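PDB 1DUW: nonaheme cytochrome C, which carries electrons through nine covalently bound heme c groups and probably, given its link to the hmc operon, exchanges them with hydrogenase partners. Local coordinates for residues S20-P25 with T64-A69. Residues are numbered along the deposited sequence; the frame is centred on the assembly and turned at random.
Sequences SAKPNP and TTEGKA
Glu-66 reaches from the 64-69 loop to the 20-25 loop and sets its carboxylate against the Ser-20 hydroxyl and the backbone amide of Ala-21. From CB, its chain leaves with CG beside the backbone N and anti to the carbonyl carbon; CG passes 3.6 Å from Lys-22 NZ. The bend at chi2 (88°) swings CD round to within 3.4 Å of Ala-21 N. Of the two oxygens, OE1 gives the firmer evidence: Ala-21 N donates to Glu-66 OE1 at 2.9 Å with an N-H...O angle of 164°, meeting it on the syn side but 33° out of the carboxylate plane. Ala-21 CB also lies beside OE1. The second oxygen, OE2, faces Ser-20 OG and the ammonium of Lys-22, whose chain curls back to bring NZ into a salt bridge (Lys-22 NZ to Glu-66 OE2, 3.0 Å). Because OE2 is modelled too close to Lys-22 CG, its exact position is doubtful, which affects both the very short Ser-20 OG contact and the precise length of the salt bridge. Ser-20 OG also accepts from Lys-22 N at 2.8 Å, closing an ST turn. Alongside, Thr-65 OG1 approaches Ser-20 CB at 3.3 Å, while the Thr-65 side chain lies about 4 Å from a heme c. A backbone hydrogen bond between Thr-65 and Val-19 also joins the loops, which precede strand 33-35 and helix 76-81. At this surface junction, the Ala-21 amide, and less surely the Lys-22 ammonium, would be expected to stabilise the charged carboxylate of Glu-66.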
loop_
_atom_site.group_PDB
_atom_site.type_symbol
_atom_site.label_atom_id
_atom_site.label_comp_id
_atom_site.label_asym_id
_atom_site.label_seq_id
_atom_site.Cartn_x
_atom_site.Cartn_y
_atom_site.Cartn_z
ATOM N N SER A 20 22.995 8.780 9.664
ATOM C CA SER A 20 23.091 10.223 9.646
ATOM C C SER A 20 24.475 10.771 9.964
ATOM O O SER A 20 25.249 10.088 10.629
ATOM C CB SER A 20 22.122 10.799 10.703
ATOM O OG SER A 20 22.294 12.209 10.825
ATOM N N ALA A 21 24.746 11.988 9.506
ATOM C CA ALA A 21 26.015 12.668 9.769
ATOM C C ALA A 21 25.883 13.460 11.074
ATOM O O ALA A 21 26.834 13.941 11.681
ATOM C CB ALA A 21 26.410 13.536 8.593
ATOM N N LYS A 22 24.630 13.576 11.507
ATOM C CA LYS A 22 24.274 14.248 12.740
ATOM C C LYS A 22 24.237 13.216 13.866
ATOM O O LYS A 22 23.395 12.309 13.767
ATOM C CB LYS A 22 22.906 14.918 12.645
ATOM C CG LYS A 22 22.700 15.945 11.551
ATOM C CD LYS A 22 21.546 16.875 11.875
ATOM C CE LYS A 22 20.182 16.280 11.593
ATOM N NZ LYS A 22 19.961 15.972 10.153
ATOM N N PRO A 23 25.063 13.291 14.902
ATOM C CA PRO A 23 24.949 12.279 15.972
ATOM C C PRO A 23 23.530 12.351 16.559
ATOM O O PRO A 23 22.927 13.429 16.628
ATOM C CB PRO A 23 26.016 12.658 16.979
ATOM C CG PRO A 23 26.925 13.605 16.273
ATOM C CD PRO A 23 26.128 14.264 15.184
ATOM N N ASN A 24 23.037 11.187 16.945
ATOM C CA ASN A 24 21.710 10.920 17.460
ATOM C C ASN A 24 21.712 10.066 18.710
ATOM O O ASN A 24 21.220 8.939 18.706
ATOM C CB ASN A 24 20.949 10.193 16.343
ATOM C CG ASN A 24 19.450 10.346 16.430
ATOM O OD1 ASN A 24 18.924 10.840 17.427
ATOM N ND2 ASN A 24 18.774 9.904 15.372
ATOM N N PRO A 25 22.258 10.599 19.794
ATOM C CA PRO A 25 22.375 9.836 21.041
ATOM C C PRO A 25 21.025 9.482 21.642
ATOM O O PRO A 25 20.898 8.514 22.396
ATOM C CB PRO A 25 23.133 10.788 21.974
ATOM C CG PRO A 25 22.898 12.146 21.417
ATOM C CD PRO A 25 22.765 11.981 19.927
ATOM N N THR A 64 22.355 9.259 2.834
ATOM C CA THR A 64 22.295 9.452 4.287
ATOM C C THR A 64 21.105 10.359 4.561
ATOM O O THR A 64 20.596 10.964 3.612
ATOM C CB THR A 64 23.624 10.029 4.787
ATOM O OG1 THR A 64 23.938 11.160 3.969
ATOM C CG2 THR A 64 24.743 9.017 4.582
ATOM N N THR A 65 20.637 10.468 5.807
ATOM C CA THR A 65 19.478 11.321 6.055
ATOM C C THR A 65 19.673 12.748 5.548
ATOM O O THR A 65 18.706 13.358 5.087
ATOM C CB THR A 65 19.106 11.413 7.553
ATOM O OG1 THR A 65 20.205 11.953 8.301
ATOM C CG2 THR A 65 18.794 10.043 8.136
ATOM N N GLU A 66 20.888 13.269 5.632
ATOM C CA GLU A 66 21.152 14.634 5.198
ATOM C C GLU A 66 21.382 14.797 3.704
ATOM O O GLU A 66 21.098 15.850 3.131
ATOM C CB GLU A 66 22.421 15.154 5.894
ATOM C CG GLU A 66 22.233 15.400 7.384
ATOM C CD GLU A 66 22.530 14.133 8.169
ATOM O OE1 GLU A 66 23.059 13.194 7.524
ATOM O OE2 GLU A 66 22.235 14.118 9.381
ATOM N N GLY A 67 21.920 13.729 3.121
ATOM C CA GLY A 67 22.265 13.650 1.716
ATOM C C GLY A 67 23.730 14.010 1.537
ATOM O O GLY A 67 24.307 14.745 2.354
ATOM N N LYS A 68 24.354 13.512 0.470
ATOM C CA LYS A 68 25.759 13.869 0.252
ATOM C C LYS A 68 26.127 13.617 -1.208
ATOM O O LYS A 68 25.309 13.097 -1.964
ATOM C CB LYS A 68 26.691 13.126 1.194
ATOM C CG LYS A 68 26.887 11.648 0.884
ATOM C CD LYS A 68 27.718 11.020 1.996
ATOM C CE LYS A 68 27.662 9.506 1.925
ATOM N NZ LYS A 68 28.511 8.877 2.969
ATOM N N ALA A 69 27.341 14.005 -1.560
ATOM C CA ALA A 69 27.901 13.873 -2.896
ATOM C C ALA A 69 27.599 12.518 -3.529
ATOM O O ALA A 69 26.993 12.433 -4.589
ATOM C CB ALA A 69 29.416 14.060 -2.858
#